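Superoxide dismutase (Leishmania major, PDB 4F2N) catalyses the dismutation of superoxide into molecular oxygen and hydrogen peroxide, as an iron-dependent member of the iron/manganese superoxide dismutase family. Local coordinates at residues A102-N107 against S154-L159; S109-C114 against I187-V192; K113-G118 against K210-I215; G119-K124 against D217-C222; W158-P163 against S182-I187. All blocks are in the same frame, centred on the assembly; numbering follows the deposited sequence.

Interaction 1: A102-N107 against S154-L159; sequences AAQHFN and SGWTWL
Asn107 lays its CB over one face of the Trp156 indole, 3.5 Å from the centroid of the six-membered ring and 19° off the normal, a CH-pi contact. Beyond CB its amide turns OD1 and ND2 to different neighbours. OD1 sits at the Trp158 edge, near the ring plane, 3.2 Å from CH2, while ND2 donates to Gln104 OE1 at 3.2 Å, with a further acceptor in Ala176 O. The same Gln104 OE1 takes the indole N-H of Trp156 on a lone pair, NE1 to OE1 2.9 Å, though the angle at hydrogen is only 139°. Two donors thus converge on one oxygen and fix the rotation of the Gln104 amide, whose NE2 binds Tyr66 OH. The bend of the Gln104 chain at chi2 brings its tip to the indole edge. A glutamine from the alpha-hairpin domain at this place is as in other iron-type enzymes of the family, and the side chain of Trp156 comes to about 4 Å from the iron, consistent with a second-shell layer. Helix segment 102-107 and strand segment 155-159 cross at 46°; helix 82-89 packs on Phe106, and strand 185-191 touches both tryptophans.

Interaction 2: S109-C114 against I187-V192; sequences SFFWKC and IFTADV. With FE2 (Fe (II) ion), chain N.
The metal site is the motif at one end of this contact: Asp191, the last residue of strand 185-191, binds the iron through OD2 at 1.9 Å, and His58, His108 and His195 supply the other protein ligands. CG of Asp191 stands anti to the backbone N (chi1 -170°), which carries the carboxylate to the metal. OD1 accepts from Trp193 N and, weakly, from the iron-bound water at 3.0 Å. Phe111 backs this residue: its ring carries Asp191 CB over one face, 4.0 Å from the centroid, with ring and carboxylate planes 88° apart, and Asp191 N lies above the same face near the rim. At the edge of that ring, CD1 comes to 3.3 Å from Thr189 O, a buried carbonyl without a polar partner in the model. Phe110 instead meets the strand edge-on, its CZ 3.5 Å from Ile187 C and its CD2 3.8 Å from Thr189 CG2. Farther along, Cys114 SG sits obliquely beside the Phe188 ring, 3.7 Å from CD1. Opposite Leu159 the strand carries two residues, Ile187 and Phe188, in a classic beta bulge. Helix segment 109-113 and strand segment 188-191 run at 109° to each other; Tyr208 of helix 205-212 touches Phe111, and helix 218-229 covers Ile187 and Phe188.

Interaction 3: K113-G118 against K210-I215; sequences KCLSPG and KELWQI
Peptide groups are the flat elements that meet here, since no ring faces across. The Ile215 carbonyl receives the Ser116 N-H within its own plane, N to O 2.9 Å and 159° at the hydrogen, so the bond is close to straight. Leu115 CA approaches the same Ile215 O at 3.2 Å as a CA-H...O contact. Trp213 points its CB away, and its ring packs on Phe144 instead. Apolar branches fill in beside the peptides: Leu115 CD2 touches Leu212 CD1 and Ile215 CD1, each 4.0 Å from it. Ile215 holds CG1 in the crowded position between N and the carbonyl carbon (chi1 57°), which puts CG2 alongside Gly118 N at 4.1 Å. Gly118 C also comes to 3.2 Å from Gln214 O. Chemically, a single backbone bond, backed by one weak C-H donor and by leucine and isoleucine methyls, ties the loop after helix 96-113 to Ile215, just after the 3-10 turn that follows helix 205-212, with no charged pair across the contact.

Interaction 4: G119-K124 against D217-C222; sequences GKPMPK and DWEFVC
Backbone bonding is slight: Trp218 N donates to Lys120 O at 3.3 Å, approaching from above the carbonyl plane, and Lys120 makes a single bridge with Asp217. Asp217 is the N-cap of helix 218-229, its OD1 taking Phe220 N at 3.2 Å from above the carboxylate plane. The Lys120 chain runs beside Asp217, pointing the same way, and crosses Glu219, yet its NZ stays 5.2 Å from both Asp217 OD2 and Glu219 OE1, too far for a salt bridge, though longer-range attraction is possible. A water donates to both Pro121 O (2.8 Å) and Glu219 OE2 (2.6 Å), bridging them. The aromatic contact is well centred: Met122, extended through chi2 and bent at chi3 (-70°), sets CE over the centre of the Trp218 six-membered ring, 3.4 Å from the centroid and 8° off its normal, a CH-pi contact. SD, oblique to that ring, adds a Met-aromatic contact. Lys120 O lies at the edge of the same indole. Apolar packing completes it, with Pro123 CG 3.7 Å from Cys222 CB. The loop crosses the first turn of helix 218-229 just before helix 124-134, whose Leu126 touches Trp218 and Cys222, while Met141 of helix 137-149 meets the indole.

Interaction 5: W158-P163 against S182-I187; sequences WLCVDP and SGLRPI
Arg185 starts with CB 3.6 Å from Val161 O and extends from CG to NE along the Pro163 ring: CD lies 4.0 Å from Pro163 CB, and NE 3.8 Å from that same carbon. Pro163 CB sits over one face of the guanidinium, toward its rim. The tip goes on to other partners, NH1 to Ala228 O and a cation-pi contact with Tyr23. Behind this arm the Arg185 and Val161 backbones form an antiparallel hydrogen-bonded pair, Val161 N to Arg185 O 2.8 Å (173° at hydrogen) and Arg185 N to Val161 O 2.9 Å. Ile187 N to Leu159 O, 2.8 Å, adds a third bond. Cys160 and Pro186 form the non-hydrogen-bonded pair between. Their face also carries Trp158, whose CE3 meets Pro186 CB at 3.7 Å. Beyond the pair, Ile187 CD1 lies 3.8 Å from Leu159 CD2. Strand 155-161 is central in the three-stranded sheet and strand 185-191 outermost within the chain; Tyr225 and Thr229 of helix 218-229 cover Val161, while Phe110 of helix 96-113 packs on Trp158 and Pro186.

Interactions 1 and 2, with centres 8 Å apart, take successive parts of helix 96-113 to neighbouring strands of one sheet and border one side of the iron site: Trp156 CZ3 of the first lies 3.3 Å from Asp191 CB of the second. Interaction 5 continues the same strand pair away from the metal and shares Trp158 with interaction 1 and Ile187 with interaction 2. Interactions 3 and 4 follow the chain leaving that helix, joined where Cys114 O and Asp217 N approach to 2.7 Å, a probable hydrogen bond. Val221 CG1, 3.4 Å from Ile187 O, links 4 to both 2 and 5. Leu115 of interaction 3 is about 10 Å, side chain to metal, from the iron.

Interaction 1: A102-N107 against S154-L159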
# COMPACT_ATOMS: atom_id res chain seq x y z
N ALA B 102 12.87 8.73 -5.29
CA ALA B 102 14.29 8.34 -5.13
C ALA B 102 14.44 7.09 -4.27
O ALA B 102 15.13 6.11 -4.67
CB ALA B 102 15.10 9.50 -4.54
N ALA B 103 13.73 7.07 -3.14
CA ALA B 103 13.73 5.88 -2.26
C ALA B 103 13.13 4.67 -2.98
O ALA B 103 13.71 3.60 -2.93
CB ALA B 103 13.01 6.15 -0.94
N GLN B 104 11.98 4.82 -3.64
CA GLN B 104 11.43 3.67 -4.39
C GLN B 104 12.36 3.18 -5.49
O GLN B 104 12.44 1.96 -5.75
CB GLN B 104 10.02 3.97 -4.96
CG GLN B 104 8.93 3.99 -3.88
CD GLN B 104 8.67 2.60 -3.27
OE1 GLN B 104 9.43 2.13 -2.41
NE2 GLN B 104 7.59 1.95 -3.71
N HIS B 105 13.06 4.10 -6.16
CA HIS B 105 14.04 3.68 -7.18
C HIS B 105 15.13 2.84 -6.55
O HIS B 105 15.45 1.74 -7.02
CB HIS B 105 14.60 4.89 -7.97
CG HIS B 105 15.71 4.53 -8.94
ND1 HIS B 105 15.70 3.39 -9.68
CD2 HIS B 105 16.87 5.23 -9.30
CE1 HIS B 105 16.78 3.37 -10.48
NE2 HIS B 105 17.52 4.47 -10.23
N PHE B 106 15.68 3.34 -5.46
CA PHE B 106 16.71 2.61 -4.74
C PHE B 106 16.14 1.27 -4.24
O PHE B 106 16.79 0.21 -4.41
CB PHE B 106 17.24 3.45 -3.55
CG PHE B 106 18.11 2.64 -2.61
CD1 PHE B 106 19.48 2.55 -2.82
CD2 PHE B 106 17.55 1.95 -1.53
CE1 PHE B 106 20.29 1.77 -1.98
CE2 PHE B 106 18.34 1.16 -0.69
CZ PHE B 106 19.72 1.08 -0.91
N ASN B 107 14.96 1.30 -3.62
CA ASN B 107 14.42 0.08 -2.98
C ASN B 107 14.25 -1.01 -4.01
O ASN B 107 14.62 -2.16 -3.75
CB ASN B 107 13.08 0.34 -2.27
CG ASN B 107 13.23 1.27 -1.09
OD1 ASN B 107 14.33 1.44 -0.53
ND2 ASN B 107 12.13 1.88 -0.70
N SER B 154 1.40 -0.79 2.46
CA SER B 154 2.53 -1.00 1.55
C SER B 154 3.85 -0.84 2.28
O SER B 154 3.96 0.00 3.20
CB SER B 154 2.50 0.03 0.41
OG SER B 154 1.21 0.10 -0.18
N GLY B 155 4.86 -1.58 1.88
CA GLY B 155 6.22 -1.26 2.37
C GLY B 155 7.22 -2.35 2.04
O GLY B 155 7.02 -3.11 1.10
N TRP B 156 8.24 -2.44 2.89
CA TRP B 156 9.43 -3.26 2.67
C TRP B 156 9.82 -3.89 3.98
O TRP B 156 9.70 -3.26 5.07
CB TRP B 156 10.59 -2.36 2.15
CG TRP B 156 10.27 -1.69 0.84
CD1 TRP B 156 9.58 -0.48 0.65
CD2 TRP B 156 10.62 -2.16 -0.51
NE1 TRP B 156 9.47 -0.19 -0.69
CE2 TRP B 156 10.05 -1.18 -1.44
CE3 TRP B 156 11.30 -3.27 -1.02
CZ2 TRP B 156 10.20 -1.29 -2.80
CZ3 TRP B 156 11.44 -3.39 -2.43
CH2 TRP B 156 10.91 -2.42 -3.29
N THR B 157 10.32 -5.11 3.89
CA THR B 157 10.91 -5.78 5.04
C THR B 157 12.40 -6.03 4.72
O THR B 157 12.75 -6.49 3.61
CB THR B 157 10.18 -7.09 5.33
OG1 THR B 157 8.83 -6.78 5.63
CG2 THR B 157 10.79 -7.81 6.55
N TRP B 158 13.25 -5.78 5.70
CA TRP B 158 14.69 -5.69 5.47
C TRP B 158 15.46 -6.53 6.42
O TRP B 158 15.08 -6.66 7.60
CB TRP B 158 15.13 -4.25 5.77
CG TRP B 158 14.45 -3.20 4.94
CD1 TRP B 158 13.26 -2.51 5.23
CD2 TRP B 158 14.91 -2.64 3.66
NE1 TRP B 158 12.97 -1.62 4.24
CE2 TRP B 158 13.90 -1.64 3.26
CE3 TRP B 158 16.01 -2.87 2.82
CZ2 TRP B 158 14.00 -0.90 2.08
CZ3 TRP B 158 16.11 -2.12 1.62
CH2 TRP B 158 15.13 -1.14 1.27
N LEU B 159 16.57 -7.07 5.96
CA LEU B 159 17.64 -7.55 6.85
C LEU B 159 18.79 -6.55 6.72
O LEU B 159 19.27 -6.28 5.61
CB LEU B 159 18.11 -8.96 6.44
CG LEU B 159 19.26 -9.60 7.26
CD1 LEU B 159 18.85 -9.83 8.71
CD2 LEU B 159 19.63 -10.94 6.60

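Interaction 2: S109-C114 against I187-V192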
# COMPACT_ATOMS: atom_id res chain seq x y z
N SER B 109 15.76 -1.25 -7.06
CA SER B 109 17.08 -1.64 -7.58
C SER B 109 17.75 -2.65 -6.68
O SER B 109 18.36 -3.61 -7.14
CB SER B 109 17.97 -0.40 -7.79
OG SER B 109 17.37 0.44 -8.77
N PHE B 110 17.63 -2.42 -5.38
CA PHE B 110 18.26 -3.28 -4.39
C PHE B 110 17.57 -4.63 -4.40
O PHE B 110 18.23 -5.67 -4.41
CB PHE B 110 18.20 -2.63 -2.98
CG PHE B 110 18.99 -3.40 -1.97
CD1 PHE B 110 20.39 -3.35 -1.97
CD2 PHE B 110 18.35 -4.19 -1.02
CE1 PHE B 110 21.13 -4.06 -1.03
CE2 PHE B 110 19.10 -4.91 -0.08
CZ PHE B 110 20.48 -4.85 -0.09
N PHE B 111 16.23 -4.61 -4.45
CA PHE B 111 15.42 -5.82 -4.58
C PHE B 111 15.83 -6.71 -5.76
O PHE B 111 15.95 -7.93 -5.58
CB PHE B 111 13.94 -5.42 -4.72
CG PHE B 111 12.95 -6.54 -4.55
CD1 PHE B 111 13.07 -7.47 -3.51
CD2 PHE B 111 11.86 -6.63 -5.41
CE1 PHE B 111 12.12 -8.48 -3.35
CE2 PHE B 111 10.90 -7.65 -5.24
CZ PHE B 111 11.03 -8.56 -4.21
N TRP B 112 16.02 -6.12 -6.94
CA TRP B 112 16.43 -6.94 -8.09
C TRP B 112 17.77 -7.60 -7.89
O TRP B 112 17.97 -8.73 -8.33
CB TRP B 112 16.46 -6.13 -9.39
CG TRP B 112 15.18 -5.40 -9.68
CD1 TRP B 112 15.04 -4.07 -10.08
CD2 TRP B 112 13.81 -5.91 -9.57
NE1 TRP B 112 13.71 -3.73 -10.24
CE2 TRP B 112 12.92 -4.80 -9.94
CE3 TRP B 112 13.25 -7.13 -9.22
CZ2 TRP B 112 11.54 -4.93 -9.96
CZ3 TRP B 112 11.85 -7.25 -9.23
CH2 TRP B 112 11.01 -6.19 -9.60
N LYS B 113 18.69 -6.91 -7.23
CA LYS B 113 20.02 -7.49 -6.92
C LYS B 113 19.93 -8.65 -5.93
O LYS B 113 20.82 -9.53 -5.94
CB LYS B 113 20.96 -6.41 -6.36
CG LYS B 113 21.29 -5.30 -7.33
CD LYS B 113 22.12 -5.78 -8.50
CE LYS B 113 23.60 -5.71 -8.18
NZ LYS B 113 24.34 -6.14 -9.41
N CYS B 114 18.88 -8.67 -5.11
CA CYS B 114 18.64 -9.75 -4.15
C CYS B 114 18.06 -11.01 -4.76
O CYS B 114 17.88 -11.99 -4.04
CB CYS B 114 17.67 -9.30 -3.07
SG CYS B 114 18.44 -8.06 -2.04
N ILE B 187 21.16 -5.47 3.65
CA ILE B 187 21.82 -6.56 2.93
C ILE B 187 20.82 -7.43 2.19
O ILE B 187 21.21 -8.19 1.30
CB ILE B 187 22.79 -7.40 3.82
CG1 ILE B 187 22.02 -8.31 4.79
CG2 ILE B 187 23.78 -6.50 4.57
CD1 ILE B 187 22.89 -9.22 5.64
N PHE B 188 19.53 -7.30 2.53
CA PHE B 188 18.45 -8.04 1.86
C PHE B 188 17.12 -7.31 2.07
O PHE B 188 16.92 -6.67 3.12
CB PHE B 188 18.33 -9.46 2.41
CG PHE B 188 17.20 -10.24 1.77
CD1 PHE B 188 17.24 -10.53 0.40
CD2 PHE B 188 16.06 -10.59 2.49
CE1 PHE B 188 16.20 -11.20 -0.23
CE2 PHE B 188 15.01 -11.29 1.88
CZ PHE B 188 15.09 -11.58 0.51
N THR B 189 16.26 -7.33 1.06
CA THR B 189 14.90 -6.77 1.20
C THR B 189 13.85 -7.62 0.51
O THR B 189 14.15 -8.32 -0.47
CB THR B 189 14.81 -5.30 0.70
OG1 THR B 189 13.63 -4.69 1.24
CG2 THR B 189 14.71 -5.21 -0.82
N ALA B 190 12.61 -7.55 1.01
CA ALA B 190 11.45 -8.10 0.30
C ALA B 190 10.45 -6.97 0.16
O ALA B 190 10.09 -6.31 1.15
CB ALA B 190 10.83 -9.26 1.08
N ASP B 191 10.02 -6.72 -1.07
CA ASP B 191 8.96 -5.73 -1.33
C ASP B 191 7.63 -6.34 -0.86
O ASP B 191 7.29 -7.45 -1.30
CB ASP B 191 8.91 -5.50 -2.85
CG ASP B 191 8.02 -4.34 -3.26
OD1 ASP B 191 7.39 -3.70 -2.38
OD2 ASP B 191 7.98 -4.03 -4.49
N VAL B 192 6.91 -5.67 0.03
CA VAL B 192 5.57 -6.14 0.38
C VAL B 192 4.48 -5.12 0.05
O VAL B 192 3.36 -5.19 0.57
CB VAL B 192 5.45 -6.68 1.83
CG1 VAL B 192 6.33 -7.91 2.03
CG2 VAL B 192 5.89 -5.60 2.80
FE FE2 N . 7.47 -2.66 -5.76
O HOH W 1 7.20 -1.21 -4.05

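Interaction 3: K113-G118 against K210-I215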
# COMPACT_ATOMS: atom_id res chain seq x y z
N LYS B 113 18.69 -6.91 -7.23
CA LYS B 113 20.02 -7.49 -6.92
C LYS B 113 19.93 -8.65 -5.93
O LYS B 113 20.82 -9.53 -5.94
CB LYS B 113 20.96 -6.41 -6.36
CG LYS B 113 21.29 -5.30 -7.33
CD LYS B 113 22.12 -5.78 -8.50
CE LYS B 113 23.60 -5.71 -8.18
NZ LYS B 113 24.34 -6.14 -9.41
N CYS B 114 18.88 -8.67 -5.11
CA CYS B 114 18.64 -9.75 -4.15
C CYS B 114 18.06 -11.01 -4.76
O CYS B 114 17.88 -11.99 -4.04
CB CYS B 114 17.67 -9.30 -3.07
SG CYS B 114 18.44 -8.06 -2.04
N LEU B 115 17.69 -10.96 -6.04
CA LEU B 115 16.96 -12.06 -6.68
C LEU B 115 17.66 -12.60 -7.91
O LEU B 115 18.35 -11.86 -8.64
CB LEU B 115 15.52 -11.66 -7.05
CG LEU B 115 14.70 -10.91 -5.99
CD1 LEU B 115 13.39 -10.38 -6.56
CD2 LEU B 115 14.44 -11.89 -4.84
N SER B 116 17.41 -13.88 -8.15
CA SER B 116 17.95 -14.60 -9.31
C SER B 116 17.09 -15.85 -9.62
O SER B 116 16.67 -16.55 -8.69
CB SER B 116 19.40 -15.04 -9.02
OG SER B 116 20.05 -15.40 -10.23
N PRO B 117 16.86 -16.16 -10.91
CA PRO B 117 16.13 -17.40 -11.22
C PRO B 117 16.74 -18.60 -10.51
O PRO B 117 17.93 -18.84 -10.63
CB PRO B 117 16.28 -17.52 -12.75
CG PRO B 117 16.38 -16.09 -13.20
CD PRO B 117 17.22 -15.41 -12.13
N GLY B 118 15.92 -19.31 -9.72
CA GLY B 118 16.38 -20.48 -8.97
C GLY B 118 17.25 -20.18 -7.77
O GLY B 118 17.76 -21.09 -7.12
N LYS B 210 7.00 -16.90 1.98
CA LYS B 210 7.56 -18.23 2.18
C LYS B 210 8.24 -18.72 0.88
O LYS B 210 9.30 -19.35 0.93
CB LYS B 210 6.47 -19.22 2.64
N GLU B 211 7.63 -18.45 -0.27
CA GLU B 211 8.20 -18.99 -1.51
C GLU B 211 9.39 -18.16 -2.00
O GLU B 211 10.26 -18.68 -2.68
CB GLU B 211 7.11 -19.14 -2.59
CG GLU B 211 6.07 -20.20 -2.22
CD GLU B 211 5.03 -20.47 -3.29
OE1 GLU B 211 5.29 -20.17 -4.49
OE2 GLU B 211 3.94 -21.00 -2.95
N LEU B 212 9.43 -16.88 -1.61
CA LEU B 212 10.46 -15.95 -2.07
C LEU B 212 11.89 -16.46 -1.84
O LEU B 212 12.78 -16.18 -2.65
CB LEU B 212 10.29 -14.59 -1.38
CG LEU B 212 11.13 -13.42 -1.91
CD1 LEU B 212 10.89 -13.10 -3.39
CD2 LEU B 212 10.85 -12.17 -1.07
N TRP B 213 12.09 -17.24 -0.77
CA TRP B 213 13.42 -17.74 -0.45
C TRP B 213 14.02 -18.52 -1.60
O TRP B 213 15.23 -18.52 -1.75
CB TRP B 213 13.41 -18.61 0.81
CG TRP B 213 12.87 -17.90 2.03
CD1 TRP B 213 11.78 -18.26 2.82
CD2 TRP B 213 13.40 -16.67 2.64
NE1 TRP B 213 11.59 -17.34 3.84
CE2 TRP B 213 12.55 -16.39 3.81
CE3 TRP B 213 14.48 -15.82 2.38
CZ2 TRP B 213 12.76 -15.28 4.63
CZ3 TRP B 213 14.68 -14.70 3.22
CH2 TRP B 213 13.84 -14.45 4.32
N GLN B 214 13.18 -19.18 -2.40
CA GLN B 214 13.65 -19.99 -3.53
C GLN B 214 14.34 -19.17 -4.62
O GLN B 214 15.04 -19.73 -5.44
CB GLN B 214 12.51 -20.81 -4.14
CG GLN B 214 11.82 -21.71 -3.13
CD GLN B 214 10.57 -22.34 -3.70
OE1 GLN B 214 10.56 -22.76 -4.84
NE2 GLN B 214 9.51 -22.40 -2.90
N ILE B 215 14.14 -17.85 -4.62
CA ILE B 215 14.80 -17.03 -5.64
C ILE B 215 15.75 -15.96 -5.07
O ILE B 215 16.20 -15.08 -5.80
CB ILE B 215 13.80 -16.34 -6.62
CG1 ILE B 215 12.79 -15.45 -5.86
CG2 ILE B 215 13.12 -17.35 -7.53
CD1 ILE B 215 12.05 -14.49 -6.77

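Interaction 4: G119-K124 against D217-C222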
# COMPACT_ATOMS: atom_id res chain seq x y z
N GLY B 119 17.42 -18.90 -7.45
CA GLY B 119 18.27 -18.44 -6.34
C GLY B 119 19.76 -18.75 -6.51
O GLY B 119 20.18 -19.32 -7.52
N LYS B 120 20.57 -18.35 -5.53
CA LYS B 120 21.94 -18.85 -5.39
C LYS B 120 22.11 -19.31 -3.93
O LYS B 120 21.62 -18.64 -3.02
CB LYS B 120 22.96 -17.76 -5.73
CG LYS B 120 22.78 -17.13 -7.10
CD LYS B 120 24.01 -16.38 -7.57
CE LYS B 120 23.81 -15.86 -9.00
NZ LYS B 120 23.75 -16.98 -9.98
N PRO B 121 22.80 -20.45 -3.70
CA PRO B 121 22.93 -20.97 -2.33
C PRO B 121 23.67 -20.01 -1.41
O PRO B 121 24.51 -19.25 -1.85
CB PRO B 121 23.72 -22.28 -2.50
CG PRO B 121 23.56 -22.63 -3.94
CD PRO B 121 23.44 -21.34 -4.69
N MET B 122 23.31 -20.05 -0.13
CA MET B 122 23.88 -19.16 0.87
C MET B 122 25.30 -19.61 1.23
O MET B 122 25.49 -20.74 1.66
CB MET B 122 23.02 -19.18 2.12
CG MET B 122 23.40 -18.16 3.18
SD MET B 122 22.35 -18.44 4.62
CE MET B 122 20.76 -17.90 4.00
N PRO B 123 26.28 -18.73 1.04
CA PRO B 123 27.64 -19.06 1.44
C PRO B 123 27.74 -19.25 2.94
O PRO B 123 26.97 -18.64 3.71
CB PRO B 123 28.45 -17.83 1.02
CG PRO B 123 27.62 -17.17 -0.04
CD PRO B 123 26.20 -17.41 0.38
N LYS B 124 28.70 -20.07 3.34
CA LYS B 124 28.93 -20.38 4.74
C LYS B 124 29.12 -19.13 5.64
O LYS B 124 28.60 -19.08 6.76
CB LYS B 124 30.12 -21.37 4.84
CG LYS B 124 30.46 -21.86 6.25
CD LYS B 124 29.28 -22.52 6.94
CE LYS B 124 28.84 -23.78 6.21
NZ LYS B 124 27.74 -24.44 6.96
N ASP B 217 19.15 -14.35 -4.19
CA ASP B 217 20.55 -14.43 -4.54
C ASP B 217 21.38 -14.25 -3.28
O ASP B 217 21.73 -13.12 -2.89
CB ASP B 217 20.91 -13.36 -5.60
CG ASP B 217 22.37 -13.46 -6.07
OD1 ASP B 217 23.17 -14.16 -5.42
OD2 ASP B 217 22.71 -12.82 -7.08
N TRP B 218 21.71 -15.37 -2.63
CA TRP B 218 22.41 -15.28 -1.34
C TRP B 218 23.86 -14.87 -1.48
O TRP B 218 24.48 -14.39 -0.52
CB TRP B 218 22.29 -16.59 -0.56
CG TRP B 218 20.92 -16.89 -0.00
CD1 TRP B 218 20.08 -17.96 -0.32
CD2 TRP B 218 20.20 -16.13 1.03
NE1 TRP B 218 18.93 -17.91 0.42
CE2 TRP B 218 18.94 -16.83 1.25
CE3 TRP B 218 20.49 -14.98 1.77
CZ2 TRP B 218 18.01 -16.38 2.17
CZ3 TRP B 218 19.53 -14.53 2.71
CH2 TRP B 218 18.31 -15.22 2.89
N GLU B 219 24.42 -15.03 -2.68
CA GLU B 219 25.78 -14.53 -2.95
C GLU B 219 25.84 -12.99 -2.90
O GLU B 219 26.80 -12.41 -2.36
CB GLU B 219 26.31 -15.10 -4.27
CG GLU B 219 26.45 -16.61 -4.20
CD GLU B 219 26.90 -17.24 -5.51
OE1 GLU B 219 27.43 -16.52 -6.38
OE2 GLU B 219 26.72 -18.47 -5.68
N PHE B 220 24.82 -12.33 -3.45
CA PHE B 220 24.76 -10.88 -3.36
C PHE B 220 24.55 -10.47 -1.91
O PHE B 220 25.18 -9.54 -1.43
CB PHE B 220 23.63 -10.29 -4.23
CG PHE B 220 23.41 -8.83 -3.99
CD1 PHE B 220 24.29 -7.88 -4.55
CD2 PHE B 220 22.35 -8.40 -3.19
CE1 PHE B 220 24.09 -6.53 -4.32
CE2 PHE B 220 22.15 -7.04 -2.97
CZ PHE B 220 23.02 -6.11 -3.54
N VAL B 221 23.64 -11.15 -1.21
CA VAL B 221 23.38 -10.82 0.20
C VAL B 221 24.70 -10.97 0.99
O VAL B 221 25.04 -10.12 1.81
CB VAL B 221 22.27 -11.70 0.83
CG1 VAL B 221 22.06 -11.34 2.29
CG2 VAL B 221 20.96 -11.55 0.04
N CYS B 222 25.44 -12.05 0.74
CA CYS B 222 26.70 -12.26 1.46
C CYS B 222 27.76 -11.19 1.12
O CYS B 222 28.48 -10.72 2.01
CB CYS B 222 27.23 -13.67 1.20
SG CYS B 222 28.68 -14.08 2.20
O HOH W 2 26.66 -19.84 -3.48

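Interaction 5: W158-P163 against S182-I187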
# COMPACT_ATOMS: atom_id res chain seq x y z
N TRP B 158 13.25 -5.78 5.70
CA TRP B 158 14.69 -5.69 5.47
C TRP B 158 15.46 -6.53 6.42
O TRP B 158 15.08 -6.66 7.60
CB TRP B 158 15.13 -4.25 5.77
CG TRP B 158 14.45 -3.20 4.94
CD1 TRP B 158 13.26 -2.51 5.23
CD2 TRP B 158 14.91 -2.64 3.66
NE1 TRP B 158 12.97 -1.62 4.24
CE2 TRP B 158 13.90 -1.64 3.26
CE3 TRP B 158 16.01 -2.87 2.82
CZ2 TRP B 158 14.00 -0.90 2.08
CZ3 TRP B 158 16.11 -2.12 1.62
CH2 TRP B 158 15.13 -1.14 1.27
N LEU B 159 16.57 -7.07 5.96
CA LEU B 159 17.64 -7.55 6.85
C LEU B 159 18.79 -6.55 6.72
O LEU B 159 19.27 -6.28 5.61
CB LEU B 159 18.11 -8.96 6.44
CG LEU B 159 19.26 -9.60 7.26
CD1 LEU B 159 18.85 -9.83 8.71
CD2 LEU B 159 19.63 -10.94 6.60
N CYS B 160 19.19 -5.96 7.84
CA CYS B 160 20.23 -4.95 7.87
C CYS B 160 21.35 -5.29 8.83
O CYS B 160 21.17 -6.04 9.81
CB CYS B 160 19.69 -3.56 8.26
SG CYS B 160 18.41 -2.89 7.18
N VAL B 161 22.51 -4.70 8.55
CA VAL B 161 23.63 -4.69 9.46
C VAL B 161 23.60 -3.31 10.15
O VAL B 161 23.45 -2.24 9.51
CB VAL B 161 24.97 -4.84 8.70
CG1 VAL B 161 26.15 -4.39 9.55
CG2 VAL B 161 25.15 -6.25 8.14
N ASP B 162 23.72 -3.32 11.47
CA ASP B 162 23.97 -2.08 12.21
C ASP B 162 25.50 -1.91 12.26
O ASP B 162 26.18 -2.74 12.88
CB ASP B 162 23.36 -2.17 13.63
CG ASP B 162 23.62 -0.92 14.47
OD1 ASP B 162 24.71 -0.31 14.37
OD2 ASP B 162 22.74 -0.58 15.30
N PRO B 163 26.05 -0.85 11.61
CA PRO B 163 27.51 -0.82 11.48
C PRO B 163 28.23 -0.56 12.81
O PRO B 163 29.42 -0.91 12.95
CB PRO B 163 27.76 0.33 10.50
CG PRO B 163 26.59 1.26 10.70
CD PRO B 163 25.42 0.32 10.97
N SER B 182 18.15 5.90 8.76
CA SER B 182 18.58 5.84 10.15
C SER B 182 20.03 5.32 10.33
O SER B 182 20.50 5.16 11.45
CB SER B 182 17.59 5.01 10.98
OG SER B 182 17.66 3.66 10.56
N GLY B 183 20.75 5.09 9.23
CA GLY B 183 22.17 4.68 9.31
C GLY B 183 22.37 3.17 9.31
O GLY B 183 23.49 2.68 9.50
N LEU B 184 21.30 2.41 9.09
CA LEU B 184 21.45 0.95 8.94
C LEU B 184 21.94 0.64 7.53
O LEU B 184 21.78 1.45 6.63
CB LEU B 184 20.14 0.22 9.25
CG LEU B 184 19.69 0.28 10.74
CD1 LEU B 184 18.42 -0.53 10.93
CD2 LEU B 184 20.75 -0.24 11.70
N ARG B 185 22.50 -0.56 7.34
CA ARG B 185 23.05 -0.97 6.06
C ARG B 185 22.33 -2.20 5.59
O ARG B 185 22.59 -3.28 6.11
CB ARG B 185 24.55 -1.24 6.20
CG ARG B 185 25.34 0.03 6.44
CD ARG B 185 26.84 -0.24 6.64
NE ARG B 185 27.60 1.01 6.77
CZ ARG B 185 28.94 1.10 6.86
NH1 ARG B 185 29.71 0.03 6.86
NH2 ARG B 185 29.52 2.28 6.97
N PRO B 186 21.39 -2.04 4.65
CA PRO B 186 20.61 -3.15 4.12
C PRO B 186 21.50 -4.19 3.46
O PRO B 186 22.48 -3.82 2.80
CB PRO B 186 19.69 -2.47 3.06
CG PRO B 186 19.58 -1.04 3.55
CD PRO B 186 20.98 -0.74 4.06
N ILE B 187 21.16 -5.47 3.65
CA ILE B 187 21.82 -6.56 2.93
C ILE B 187 20.82 -7.43 2.19
O ILE B 187 21.21 -8.19 1.30
CB ILE B 187 22.79 -7.40 3.82
CG1 ILE B 187 22.02 -8.31 4.79
CG2 ILE B 187 23.78 -6.50 4.57
CD1 ILE B 187 22.89 -9.22 5.64